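Local coordinates for transglutaminase-like domain-containing protein (Streptococcus suis, PDB 4XZ7) that is a homodimeric transglutaminase, a virulence factor with antiphagocytic properties, here represented by one part of a much longer chain, at residues K24-Y29 and S51-L56; N45-L50 and E57-N62; E96-Q101 and F126-D131; K188-A193 and V256-K261; A193-I198 and A271-N276. All blocks are in the same frame, centred on the assembly; numbering follows the deposited sequence.

Contact 1 of 5, residues K24-Y29 and S51-L56; sequences KKLKDY and STREEL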
# COMPACT_ATOMS: atom_id res chain seq x y z
N LYS B 24 35.95 9.05 12.83
CA LYS B 24 37.16 9.52 13.54
C LYS B 24 38.03 8.35 14.01
O LYS B 24 39.26 8.30 13.75
CB LYS B 24 36.80 10.39 14.75
CG LYS B 24 36.08 11.69 14.42
CD LYS B 24 36.37 12.75 15.47
CE LYS B 24 35.26 13.78 15.56
NZ LYS B 24 34.02 13.17 16.13
N LYS B 25 37.41 7.41 14.71
CA LYS B 25 38.16 6.27 15.23
C LYS B 25 38.77 5.42 14.09
O LYS B 25 39.86 4.85 14.21
CB LYS B 25 37.28 5.41 16.12
CG LYS B 25 36.79 6.11 17.39
CD LYS B 25 37.10 5.26 18.61
CE LYS B 25 36.50 5.86 19.87
NZ LYS B 25 36.57 4.90 21.00
N LEU B 26 38.06 5.37 12.97
CA LEU B 26 38.46 4.56 11.84
C LEU B 26 39.73 5.15 11.28
O LEU B 26 40.68 4.43 10.97
CB LEU B 26 37.35 4.53 10.79
CG LEU B 26 37.23 3.29 9.92
CD1 LEU B 26 37.25 2.04 10.77
CD2 LEU B 26 35.96 3.37 9.12
N LYS B 27 39.75 6.47 11.17
CA LYS B 27 40.92 7.17 10.65
C LYS B 27 42.09 7.04 11.61
O LYS B 27 43.25 7.10 11.19
CB LYS B 27 40.61 8.64 10.40
CG LYS B 27 39.61 8.90 9.27
CD LYS B 27 39.34 10.40 9.10
CE LYS B 27 38.28 10.65 8.06
NZ LYS B 27 37.85 12.07 8.09
N ASP B 28 41.82 6.87 12.89
CA ASP B 28 42.95 6.65 13.79
C ASP B 28 43.51 5.24 13.71
O ASP B 28 44.73 5.06 13.67
CB ASP B 28 42.57 6.98 15.23
CG ASP B 28 42.77 8.43 15.54
OD1 ASP B 28 41.94 9.25 15.10
OD2 ASP B 28 43.78 8.76 16.22
N TYR B 29 42.65 4.23 13.68
CA TYR B 29 43.12 2.86 13.86
C TYR B 29 43.29 2.10 12.55
O TYR B 29 43.85 1.00 12.52
CB TYR B 29 42.16 2.13 14.79
CG TYR B 29 41.97 2.87 16.11
CD1 TYR B 29 43.07 3.33 16.83
CD2 TYR B 29 40.70 3.12 16.62
CE1 TYR B 29 42.92 4.01 18.02
CE2 TYR B 29 40.53 3.80 17.82
CZ TYR B 29 41.65 4.24 18.52
OH TYR B 29 41.50 4.92 19.71
N SER B 51 33.13 -2.68 1.15
CA SER B 51 32.55 -1.34 1.23
C SER B 51 33.60 -0.25 1.39
O SER B 51 34.60 -0.43 2.09
CB SER B 51 31.57 -1.25 2.39
OG SER B 51 30.56 -2.23 2.26
N THR B 52 33.35 0.89 0.74
CA THR B 52 34.18 2.09 0.89
C THR B 52 33.66 2.97 2.01
O THR B 52 32.53 2.81 2.46
CB THR B 52 34.21 2.93 -0.41
OG1 THR B 52 32.88 3.38 -0.71
CG2 THR B 52 34.73 2.10 -1.58
N ARG B 53 34.48 3.92 2.45
CA ARG B 53 34.05 4.84 3.51
C ARG B 53 32.80 5.65 3.13
O ARG B 53 31.99 5.98 4.00
CB ARG B 53 35.21 5.76 3.89
CG ARG B 53 36.34 4.97 4.54
CD ARG B 53 37.59 5.77 4.77
NE ARG B 53 38.66 4.91 5.27
CZ ARG B 53 39.16 4.98 6.50
NH1 ARG B 53 40.14 4.16 6.88
NH2 ARG B 53 38.68 5.88 7.35
N GLU B 54 32.60 5.90 1.84
CA GLU B 54 31.39 6.58 1.38
C GLU B 54 30.16 5.71 1.60
O GLU B 54 29.12 6.18 2.08
CB GLU B 54 31.52 6.98 -0.10
CG GLU B 54 32.73 7.89 -0.34
CD GLU B 54 32.67 8.62 -1.67
OE1 GLU B 54 31.88 8.22 -2.55
OE2 GLU B 54 33.42 9.61 -1.83
N GLU B 55 30.30 4.44 1.26
CA GLU B 55 29.23 3.48 1.49
C GLU B 55 29.01 3.22 2.98
O GLU B 55 27.89 2.96 3.42
CB GLU B 55 29.55 2.18 0.74
CG GLU B 55 29.49 2.36 -0.79
CD GLU B 55 30.20 1.27 -1.55
OE1 GLU B 55 29.84 1.02 -2.72
OE2 GLU B 55 31.15 0.66 -1.00
N LEU B 56 30.08 3.27 3.77
CA LEU B 56 29.94 3.21 5.23
C LEU B 56 29.05 4.35 5.69
O LEU B 56 28.05 4.13 6.40
CB LEU B 56 31.31 3.29 5.91
CG LEU B 56 32.09 1.98 5.75
CD1 LEU B 56 33.51 2.07 6.31
CD2 LEU B 56 31.31 0.82 6.38

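Contact 2 of 5, residues N45-L50 and E57-N62; sequences NRLGTL and EEFGKN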
# COMPACT_ATOMS: atom_id res chain seq x y z
N ASN B 45 23.57 -12.44 6.07
CA ASN B 45 24.54 -12.02 5.06
C ASN B 45 25.21 -10.71 5.43
O ASN B 45 24.65 -9.92 6.18
CB ASN B 45 23.84 -11.89 3.71
CG ASN B 45 23.30 -13.21 3.22
OD1 ASN B 45 24.02 -14.20 3.16
ND2 ASN B 45 22.01 -13.24 2.92
N ARG B 46 26.41 -10.48 4.90
CA ARG B 46 27.07 -9.18 5.07
C ARG B 46 26.13 -8.07 4.58
O ARG B 46 25.47 -8.23 3.56
CB ARG B 46 28.38 -9.10 4.29
CG ARG B 46 29.53 -9.98 4.78
CD ARG B 46 30.60 -10.17 3.70
NE ARG B 46 30.82 -11.59 3.41
CZ ARG B 46 30.48 -12.20 2.27
NH1 ARG B 46 29.91 -11.52 1.29
NH2 ARG B 46 30.70 -13.50 2.12
N LEU B 47 26.05 -6.98 5.33
CA LEU B 47 25.39 -5.78 4.84
C LEU B 47 26.19 -5.16 3.69
O LEU B 47 25.61 -4.60 2.77
CB LEU B 47 25.23 -4.76 5.96
CG LEU B 47 24.50 -3.47 5.57
CD1 LEU B 47 23.06 -3.79 5.20
CD2 LEU B 47 24.56 -2.49 6.72
N GLY B 48 27.52 -5.27 3.74
CA GLY B 48 28.38 -4.76 2.68
C GLY B 48 29.61 -5.62 2.49
O GLY B 48 30.15 -6.17 3.45
N THR B 49 30.04 -5.76 1.24
CA THR B 49 31.27 -6.47 0.96
C THR B 49 32.21 -5.51 0.25
O THR B 49 31.82 -4.85 -0.72
CB THR B 49 31.05 -7.72 0.08
OG1 THR B 49 30.81 -7.33 -1.27
CG2 THR B 49 29.87 -8.51 0.57
N LEU B 50 33.45 -5.43 0.75
CA LEU B 50 34.44 -4.51 0.19
C LEU B 50 33.90 -3.06 0.13
O LEU B 50 34.15 -2.33 -0.82
CB LEU B 50 34.87 -4.97 -1.21
CG LEU B 50 35.55 -6.34 -1.32
CD1 LEU B 50 35.69 -6.73 -2.77
CD2 LEU B 50 36.92 -6.33 -0.63
N GLU B 57 29.40 5.56 5.26
CA GLU B 57 28.63 6.76 5.61
C GLU B 57 27.16 6.57 5.26
O GLU B 57 26.27 6.88 6.06
CB GLU B 57 29.18 8.00 4.89
CG GLU B 57 28.38 9.27 5.17
CD GLU B 57 29.24 10.53 5.14
OE1 GLU B 57 28.73 11.60 5.54
OE2 GLU B 57 30.42 10.45 4.74
N GLU B 58 26.89 6.02 4.07
CA GLU B 58 25.52 5.74 3.68
C GLU B 58 24.86 4.72 4.63
O GLU B 58 23.68 4.84 4.95
CB GLU B 58 25.47 5.24 2.24
CG GLU B 58 24.08 5.22 1.63
CD GLU B 58 23.45 6.62 1.52
OE1 GLU B 58 22.22 6.69 1.32
OE2 GLU B 58 24.19 7.63 1.63
N PHE B 59 25.62 3.73 5.08
CA PHE B 59 25.06 2.78 6.05
C PHE B 59 24.71 3.49 7.36
O PHE B 59 23.81 3.07 8.08
CB PHE B 59 26.04 1.63 6.34
CG PHE B 59 26.21 0.67 5.20
CD1 PHE B 59 25.14 0.31 4.38
CD2 PHE B 59 27.46 0.11 4.94
CE1 PHE B 59 25.32 -0.57 3.31
CE2 PHE B 59 27.64 -0.80 3.87
CZ PHE B 59 26.57 -1.13 3.06
N GLY B 60 25.42 4.58 7.64
CA GLY B 60 25.23 5.35 8.86
C GLY B 60 23.88 6.04 9.04
O GLY B 60 23.55 6.49 10.15
N LYS B 61 23.09 6.12 7.98
CA LYS B 61 21.78 6.75 8.04
C LYS B 61 20.82 5.95 8.90
O LYS B 61 20.07 6.51 9.69
CB LYS B 61 21.20 6.92 6.63
CG LYS B 61 21.95 7.93 5.79
CD LYS B 61 21.37 8.02 4.38
CE LYS B 61 22.08 9.09 3.58
NZ LYS B 61 21.46 9.27 2.24
N ASN B 62 20.85 4.64 8.73
CA ASN B 62 19.92 3.75 9.42
C ASN B 62 20.56 2.89 10.51
O ASN B 62 19.85 2.21 11.26
CB ASN B 62 19.22 2.84 8.41
CG ASN B 62 18.35 3.60 7.44
OD1 ASN B 62 17.89 4.70 7.74
ND2 ASN B 62 18.12 3.02 6.27

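Contact 3 of 5, residues E96-Q101 and F126-D131; sequences EDYHNQ and FKIELD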
# COMPACT_ATOMS: atom_id res chain seq x y z
N GLU B 96 20.01 -9.30 34.01
CA GLU B 96 18.91 -8.65 34.69
C GLU B 96 18.23 -7.66 33.76
O GLU B 96 17.00 -7.62 33.68
CB GLU B 96 19.39 -7.95 35.96
CG GLU B 96 18.42 -6.89 36.45
CD GLU B 96 18.95 -6.07 37.62
OE1 GLU B 96 20.03 -6.40 38.16
OE2 GLU B 96 18.29 -5.08 38.00
N ASP B 97 19.04 -6.86 33.07
CA ASP B 97 18.56 -5.89 32.10
C ASP B 97 17.77 -6.59 30.98
O ASP B 97 16.69 -6.15 30.58
CB ASP B 97 19.74 -5.11 31.52
CG ASP B 97 19.32 -4.03 30.53
OD1 ASP B 97 18.26 -3.40 30.74
OD2 ASP B 97 20.06 -3.81 29.55
N TYR B 98 18.32 -7.69 30.48
CA TYR B 98 17.67 -8.42 29.40
C TYR B 98 16.29 -8.88 29.84
O TYR B 98 15.31 -8.74 29.10
CB TYR B 98 18.52 -9.61 28.95
CG TYR B 98 17.78 -10.57 28.05
CD1 TYR B 98 17.59 -10.28 26.71
CD2 TYR B 98 17.30 -11.78 28.54
CE1 TYR B 98 16.92 -11.17 25.88
CE2 TYR B 98 16.63 -12.67 27.72
CZ TYR B 98 16.44 -12.36 26.40
OH TYR B 98 15.77 -13.24 25.59
N HIS B 99 16.21 -9.41 31.05
CA HIS B 99 14.94 -9.97 31.51
C HIS B 99 13.95 -8.86 31.82
O HIS B 99 12.75 -9.01 31.59
CB HIS B 99 15.17 -10.91 32.69
CG HIS B 99 15.89 -12.16 32.30
ND1 HIS B 99 17.23 -12.37 32.57
CD2 HIS B 99 15.48 -13.25 31.60
CE1 HIS B 99 17.60 -13.54 32.08
NE2 HIS B 99 16.56 -14.10 31.49
N ASN B 100 14.43 -7.72 32.30
CA ASN B 100 13.56 -6.56 32.39
C ASN B 100 12.95 -6.26 31.02
O ASN B 100 11.76 -6.00 30.90
CB ASN B 100 14.33 -5.34 32.89
CG ASN B 100 14.79 -5.50 34.32
OD1 ASN B 100 14.19 -6.23 35.11
ND2 ASN B 100 15.87 -4.80 34.67
N GLN B 101 13.79 -6.31 30.00
CA GLN B 101 13.40 -5.90 28.66
C GLN B 101 12.36 -6.84 28.00
O GLN B 101 11.53 -6.40 27.21
CB GLN B 101 14.65 -5.80 27.79
CG GLN B 101 14.59 -4.74 26.75
CD GLN B 101 15.11 -3.43 27.24
OE1 GLN B 101 14.82 -2.38 26.68
NE2 GLN B 101 15.91 -3.47 28.30
N PHE B 126 25.82 -12.52 26.08
CA PHE B 126 25.48 -13.82 26.64
C PHE B 126 24.34 -14.38 25.81
O PHE B 126 23.66 -13.65 25.09
CB PHE B 126 25.09 -13.71 28.12
CG PHE B 126 24.04 -12.68 28.39
CD1 PHE B 126 22.69 -12.99 28.32
CD2 PHE B 126 24.40 -11.39 28.72
CE1 PHE B 126 21.73 -12.03 28.56
CE2 PHE B 126 23.44 -10.43 28.97
CZ PHE B 126 22.10 -10.75 28.88
N LYS B 127 24.12 -15.68 25.91
CA LYS B 127 23.18 -16.36 25.03
C LYS B 127 21.76 -15.93 25.31
O LYS B 127 21.26 -16.06 26.43
CB LYS B 127 23.29 -17.87 25.17
CG LYS B 127 22.31 -18.62 24.30
CD LYS B 127 22.70 -20.09 24.19
CE LYS B 127 21.70 -20.84 23.32
NZ LYS B 127 22.01 -22.28 23.28
N ILE B 128 21.12 -15.42 24.28
CA ILE B 128 19.71 -15.10 24.34
C ILE B 128 19.07 -15.63 23.08
O ILE B 128 19.68 -15.57 22.00
CB ILE B 128 19.44 -13.59 24.47
CG1 ILE B 128 20.12 -12.83 23.34
CG2 ILE B 128 19.95 -13.10 25.82
CD1 ILE B 128 19.67 -11.38 23.15
N GLU B 129 17.87 -16.17 23.23
CA GLU B 129 17.04 -16.55 22.08
C GLU B 129 15.57 -16.56 22.47
O GLU B 129 15.22 -16.57 23.65
CB GLU B 129 17.46 -17.92 21.54
CG GLU B 129 17.82 -18.94 22.59
CD GLU B 129 17.90 -20.35 22.04
OE1 GLU B 129 17.08 -21.19 22.47
OE2 GLU B 129 18.78 -20.63 21.17
N LEU B 130 14.69 -16.52 21.47
CA LEU B 130 13.28 -16.80 21.71
C LEU B 130 12.97 -18.18 21.13
O LEU B 130 13.20 -18.41 19.93
CB LEU B 130 12.38 -15.73 21.07
CG LEU B 130 12.61 -14.32 21.60
CD1 LEU B 130 11.74 -13.32 20.83
CD2 LEU B 130 12.33 -14.25 23.10
N ASP B 131 12.50 -19.11 21.96
CA ASP B 131 12.42 -20.49 21.50
C ASP B 131 11.19 -20.74 20.61
O ASP B 131 10.34 -19.87 20.43
CB ASP B 131 12.45 -21.48 22.68
CG ASP B 131 11.30 -21.31 23.65
OD1 ASP B 131 10.31 -20.60 23.33
OD2 ASP B 131 11.39 -21.92 24.75
O HOH W 1 16.84 -15.71 25.91

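Contact 4 of 5, residues K188-A193 and V256-K261; sequences KERFIA and VTERQK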
# COMPACT_ATOMS: atom_id res chain seq x y z
N LYS B 188 9.40 16.88 -10.65
CA LYS B 188 9.61 17.40 -12.01
C LYS B 188 10.79 16.67 -12.67
O LYS B 188 10.78 16.44 -13.88
CB LYS B 188 9.83 18.91 -12.03
CG LYS B 188 11.07 19.44 -11.32
CD LYS B 188 11.31 20.91 -11.69
CE LYS B 188 12.36 21.57 -10.80
NZ LYS B 188 11.76 22.11 -9.54
N GLU B 189 11.78 16.30 -11.86
CA GLU B 189 12.93 15.58 -12.38
C GLU B 189 12.52 14.21 -12.91
O GLU B 189 12.95 13.80 -13.99
CB GLU B 189 14.01 15.41 -11.31
CG GLU B 189 14.80 16.69 -11.02
CD GLU B 189 14.09 17.62 -10.05
OE1 GLU B 189 13.19 17.14 -9.31
OE2 GLU B 189 14.44 18.82 -10.02
N ARG B 190 11.68 13.52 -12.15
CA ARG B 190 11.19 12.22 -12.58
C ARG B 190 10.45 12.35 -13.90
O ARG B 190 10.63 11.52 -14.81
CB ARG B 190 10.28 11.62 -11.51
CG ARG B 190 9.73 10.28 -11.88
CD ARG B 190 10.72 9.19 -11.56
NE ARG B 190 10.17 7.87 -11.82
CZ ARG B 190 9.38 7.22 -10.97
NH1 ARG B 190 9.04 7.77 -9.81
NH2 ARG B 190 8.93 6.01 -11.27
N PHE B 191 9.64 13.40 -14.01
CA PHE B 191 8.80 13.59 -15.19
C PHE B 191 9.65 13.89 -16.43
O PHE B 191 9.42 13.34 -17.52
CB PHE B 191 7.78 14.71 -14.97
CG PHE B 191 6.80 14.87 -16.10
CD1 PHE B 191 5.64 14.12 -16.14
CD2 PHE B 191 7.05 15.77 -17.14
CE1 PHE B 191 4.73 14.27 -17.19
CE2 PHE B 191 6.16 15.92 -18.19
CZ PHE B 191 4.99 15.16 -18.21
N ILE B 192 10.64 14.77 -16.26
CA ILE B 192 11.57 15.07 -17.33
C ILE B 192 12.37 13.82 -17.75
O ILE B 192 12.59 13.59 -18.94
CB ILE B 192 12.52 16.20 -16.93
CG1 ILE B 192 11.72 17.49 -16.73
CG2 ILE B 192 13.59 16.41 -17.99
CD1 ILE B 192 12.44 18.53 -15.91
N ALA B 193 12.78 12.99 -16.78
CA ALA B 193 13.54 11.79 -17.16
C ALA B 193 12.65 10.81 -17.94
O ALA B 193 13.09 10.17 -18.90
CB ALA B 193 14.12 11.12 -15.93
N VAL B 256 5.22 1.80 -19.90
CA VAL B 256 5.97 1.27 -21.04
C VAL B 256 7.41 1.77 -21.02
O VAL B 256 8.31 1.11 -21.53
CB VAL B 256 5.29 1.54 -22.42
CG1 VAL B 256 3.95 2.23 -22.27
CG2 VAL B 256 6.23 2.22 -23.44
N THR B 257 7.65 2.90 -20.36
CA THR B 257 8.96 3.52 -20.39
C THR B 257 9.94 2.91 -19.38
O THR B 257 11.03 2.51 -19.76
CB THR B 257 8.86 5.03 -20.12
OG1 THR B 257 7.91 5.27 -19.06
CG2 THR B 257 8.41 5.75 -21.39
N GLU B 258 9.55 2.86 -18.11
CA GLU B 258 10.38 2.27 -17.06
C GLU B 258 10.17 0.77 -16.89
O GLU B 258 11.12 -0.01 -16.82
CB GLU B 258 10.08 2.95 -15.72
CG GLU B 258 10.38 4.45 -15.74
CD GLU B 258 10.24 5.10 -14.38
OE1 GLU B 258 9.83 4.42 -13.40
OE2 GLU B 258 10.55 6.29 -14.28
N ARG B 259 8.91 0.38 -16.80
CA ARG B 259 8.58 -1.00 -16.48
C ARG B 259 8.68 -1.91 -17.70
O ARG B 259 8.93 -3.11 -17.57
CB ARG B 259 7.18 -1.04 -15.88
CG ARG B 259 6.71 -2.36 -15.34
CD ARG B 259 5.37 -2.12 -14.72
NE ARG B 259 4.82 -3.28 -14.03
CZ ARG B 259 3.74 -3.93 -14.43
NH1 ARG B 259 3.10 -3.53 -15.52
NH2 ARG B 259 3.29 -4.97 -13.73
N GLN B 260 8.46 -1.33 -18.88
CA GLN B 260 8.46 -2.05 -20.15
C GLN B 260 7.38 -3.14 -20.19
O GLN B 260 7.48 -4.13 -20.92
CB GLN B 260 9.84 -2.65 -20.42
CG GLN B 260 10.98 -1.63 -20.32
CD GLN B 260 12.28 -2.16 -20.88
OE1 GLN B 260 12.89 -3.05 -20.31
NE2 GLN B 260 12.69 -1.64 -22.03
N LYS B 261 6.34 -2.93 -19.41
CA LYS B 261 5.25 -3.87 -19.30
C LYS B 261 4.03 -3.04 -19.00
O LYS B 261 4.02 -2.25 -18.05
CB LYS B 261 5.51 -4.90 -18.20
CG LYS B 261 4.54 -6.08 -18.16
CD LYS B 261 4.96 -7.01 -17.01
CE LYS B 261 4.18 -8.30 -16.99
NZ LYS B 261 4.46 -9.01 -15.72

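Contact 5 of 5, residues A193-I198 and A271-N276; sequences ANDDLI and AARAFN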
# COMPACT_ATOMS: atom_id res chain seq x y z
N ALA B 193 12.78 12.99 -16.78
CA ALA B 193 13.54 11.79 -17.16
C ALA B 193 12.65 10.81 -17.94
O ALA B 193 13.09 10.17 -18.90
CB ALA B 193 14.12 11.12 -15.93
N ASN B 194 11.39 10.71 -17.54
CA ASN B 194 10.43 9.94 -18.33
C ASN B 194 10.25 10.48 -19.76
O ASN B 194 10.18 9.71 -20.72
CB ASN B 194 9.08 9.89 -17.62
CG ASN B 194 8.22 8.75 -18.13
OD1 ASN B 194 8.58 7.59 -18.00
ND2 ASN B 194 7.09 9.09 -18.73
N ASP B 195 10.18 11.81 -19.89
CA ASP B 195 10.10 12.44 -21.21
C ASP B 195 11.33 12.09 -22.03
O ASP B 195 11.27 12.00 -23.28
CB ASP B 195 9.97 13.95 -21.09
CG ASP B 195 8.54 14.43 -21.16
OD1 ASP B 195 7.62 13.57 -21.21
OD2 ASP B 195 8.33 15.66 -21.16
N ASP B 196 12.45 11.88 -21.34
CA ASP B 196 13.65 11.45 -22.05
C ASP B 196 13.50 10.02 -22.55
O ASP B 196 13.84 9.73 -23.69
CB ASP B 196 14.89 11.58 -21.17
CG ASP B 196 16.17 11.43 -21.98
OD1 ASP B 196 16.50 12.35 -22.77
OD2 ASP B 196 16.84 10.38 -21.84
N LEU B 197 13.01 9.14 -21.68
CA LEU B 197 12.70 7.76 -22.08
C LEU B 197 11.79 7.69 -23.32
O LEU B 197 11.99 6.86 -24.21
CB LEU B 197 12.07 7.02 -20.91
CG LEU B 197 12.93 6.07 -20.07
CD1 LEU B 197 14.39 6.33 -20.22
CD2 LEU B 197 12.53 6.17 -18.60
N ILE B 198 10.79 8.57 -23.37
CA ILE B 198 9.88 8.63 -24.51
C ILE B 198 10.61 9.09 -25.76
O ILE B 198 10.43 8.50 -26.83
CB ILE B 198 8.71 9.57 -24.23
CG1 ILE B 198 7.86 9.02 -23.09
CG2 ILE B 198 7.86 9.74 -25.47
CD1 ILE B 198 6.86 10.00 -22.58
N ALA B 271 1.96 6.80 -26.02
CA ALA B 271 1.80 7.16 -27.42
C ALA B 271 1.31 8.60 -27.58
O ALA B 271 1.79 9.32 -28.43
CB ALA B 271 0.84 6.19 -28.12
N ALA B 272 0.35 9.01 -26.75
CA ALA B 272 -0.20 10.36 -26.87
C ALA B 272 0.90 11.36 -26.58
O ALA B 272 1.05 12.35 -27.33
CB ALA B 272 -1.38 10.56 -25.94
N ARG B 273 1.66 11.11 -25.52
CA ARG B 273 2.78 11.99 -25.17
C ARG B 273 3.76 12.08 -26.34
O ARG B 273 4.10 13.18 -26.79
CB ARG B 273 3.50 11.52 -23.91
CG ARG B 273 4.56 12.49 -23.41
CD ARG B 273 3.94 13.71 -22.74
NE ARG B 273 4.96 14.60 -22.19
CZ ARG B 273 4.75 15.86 -21.86
NH1 ARG B 273 3.54 16.39 -22.02
NH2 ARG B 273 5.73 16.61 -21.39
N ALA B 274 4.18 10.93 -26.85
CA ALA B 274 5.10 10.87 -28.00
C ALA B 274 4.58 11.60 -29.25
O ALA B 274 5.35 12.26 -29.95
CB ALA B 274 5.38 9.43 -28.34
N PHE B 275 3.29 11.47 -29.55
CA PHE B 275 2.72 12.10 -30.73
C PHE B 275 2.66 13.61 -30.60
O PHE B 275 2.82 14.33 -31.59
CB PHE B 275 1.31 11.55 -30.99
CG PHE B 275 1.30 10.10 -31.42
CD1 PHE B 275 2.39 9.55 -32.06
CD2 PHE B 275 0.20 9.30 -31.16
CE1 PHE B 275 2.38 8.21 -32.47
CE2 PHE B 275 0.18 7.96 -31.56
CZ PHE B 275 1.27 7.42 -32.21
N ASN B 276 2.41 14.09 -29.38
CA ASN B 276 2.40 15.53 -29.15
C ASN B 276 3.81 16.07 -29.36
O ASN B 276 3.99 17.12 -29.96
CB ASN B 276 1.86 15.88 -27.76
CG ASN B 276 0.35 15.83 -27.70
OD1 ASN B 276 -0.33 16.18 -28.66
ND2 ASN B 276 -0.19 15.36 -26.57

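Contact 1 of 5, residues K24-Y29 and S51-L56
Arg53 reaches across from the first turn of helix 53-59 and lays its guanidinium against Leu26 and Lys27 of helix 19-29. Arg53 NH2 lies 3.7 Å from Lys27 CG and 3.9 Å from Leu26 CB, while Leu26 CD2 sits over one face of the guanidinium, toward its rim. An arginine suits this span because its chain, extended from CG to NE, reaches from one helix to the other. The other branch of the packing is purely apolar: Leu26 CD2 meets Leu56 CD1 at 3.9 Å, the two leucines crossing at about a right angle. Behind them, Phe36 and Val38 of strand 36-40 back Leu56. The start of helix 53-59 is fixed by a capping box, in which Thr52 N donates to Glu55 OE2 at 2.8 Å and Glu55 N makes a weak return bond to Thr52 OG1. One flat face of the guanidinium thus receives a leucine methyl while Lys27 CG approaches NH2 obliquely, and NH1 bonds outside the two segments to Gln33 O, which probably makes the charge tolerable beside leucine.

Contact 2 of 5, residues N45-L50 and E57-N62
Apart from the packing of Leu47 on Phe59 that joins the two segments, the shortest polar bond is the salt bridge from Lys61 NZ to Glu58 OE1, 2.8 Å long, with the lysine on the syn side but tilted out of the carboxylate plane. It lies within 57-62, on helix 53-59 and what follows it; this helix packs on a sheet whose edge carries a classic beta bulge, where Leu47 and Gly48 both face Val38 on strand 36-40. Leucine and phenylalanine suit the junction of bulge and helix, since their side chains come from opposite directions and meet through a methyl and a flat ring. With its CG anti to the backbone N (chi1 -178°), Leu47 sends CD2 over one face of Phe59, 3.9 Å from the ring centroid and 18° off the ring normal, a CH-pi contact. The backbone joins in at the far end of the ring, where Gly48 brings its bare CA to 4.1 Å from Phe59 CZ. Val38, Lys40 and Val84 flank Leu47 on the sheet. The carbonyl of the bulge also nears the ring, with Leu47 O 3.6 Å from Phe59 CZ.

Contact 3 of 5, residues E96-Q101 and F126-D131
Tyr98 leaves its helix toward the loop 126-131, and its successive atoms meet Phe126, Ile128 and a water. Tyr98 CB comes to the edge of the Phe126 ring, near that ring's plane, 3.8 Å from Phe126 CZ. A chi1 of 167° swings the tyrosine ring away from its own backbone nitrogen and onto Ile128, whose CG2 sits over the centre of one face, 3.6 Å from the centroid and 10° off the ring normal. This is a CH-pi contact, for which a branched aliphatic residue is well shaped. At the tip, the hydroxyl pairs with a water at 2.7 Å from Tyr98 OH, and that water accepts from Glu129 N at 2.9 Å. Tyr98 OH also bonds to His161 NE2, so a tyrosine here gives an apolar ring and a polar tip that is satisfied although the residue is buried. The contact ties helix 95-101 to the loop between strand 121-124 and helix 132-140: Ile122 of the strand packs against Tyr98, and Tyr159 and His161 of strand 157-167 lie against Ile128.

Contact 4 of 5, residues K188-A193 and V256-K261
Arg190 and Glu258 make a side-on, two-pronged salt bridge between helix 188-205 and the weakly bonded helix 255-259. Arg190 NE donates to Glu258 OE2 at 2.9 Å with an N-H...O angle of 168°, meeting a syn lone pair. Arg190 NH2 donates to Glu258 OE1 at 2.8 Å, again on the syn side. The guanidinium and carboxylate planes are only 17° apart, so the pair is nearly coplanar and each oxygen is gripped by one nitrogen. A bend at chi2 (83°) in the arginine brings its head to the carboxylate, while the glutamate chain runs out extended beyond CG. Arginine suits the place because it can serve several acceptors at once: NH1 also bonds to Lys182 O and NH2 to Asn183 OD1, with Phe254 making a cation-pi contact. These partners would probably hold the arginine head in one rotation, and the pairing itself would be expected to favour the charged form of both groups. In 256-261, Arg259 NH1 bonds to Lys261 O at 3.0 Å, coming from above the carbonyl plane, and Thr257 OG1 bonds to Asn194 OD1. The salt bridge joins helix 188-205 to helix 255-259 at the surface, and Val256 of the latter packs against Leu201 of helix 188-205 and Thr270 of helix 264-277.

Contact 5 of 5, residues A193-I198 and A271-N276
Arg273 and Asp195 clasp each other side-on, with Ile198 packed on the aliphatic part of Arg273. Arg273 NE donates to Asp195 OD1 at 3.0 Å, and Arg273 NH2 to Asp195 OD2 at 2.8 Å, the latter with an angle of 174° onto a syn lone pair. The two planar groups are 19° apart. The arginine chain bends at chi2, which turns its aliphatic stem to Ile198: CD1 of Ile198 touches Arg273 CG at 3.5 Å. The short segments of helices 188-205 and 264-277 cross at -79° with axes 10.5 Å apart. In the transglutaminase-like fold of the papain-related clan, helix 264-277 lies against the mixed five-stranded sheet, with Ala272 on Val284 of strand 282-288. Small Ala274 lets the isoleucine come close, its CB 3.8 Å from Ile198 CG2. The buried charges have further partners: Asn377 ND2 bonds to Asp195 OD2, while Leu374 O and Phe376 O accept from Arg273 NH1 and NH2.

Contacts 1 and 2 lie 11 Å apart between centres and share helix 53-59, packed on the first mixed sheet; their segments alternate along the chain, and Ser51 OG touches Phe59 CE2 at 3.6 Å. Contact 3 follows in the chain, its centre 27 Å from that of contact 2, beside the second sheet. Contacts 4 and 5 come last, 9 Å apart between centres, and share helix 188-205 and Ala193; their segments 256-261 and 271-276 belong to the transglutaminase-like family region. Contacts 3 and 5 stand 58 Å apart between centres, on opposite sides of the chain's centre. The contacts thus fall into three groups along an elongated chain, 1 with 2, 3 alone, and 4 with 5, the last pair touching the second subunit.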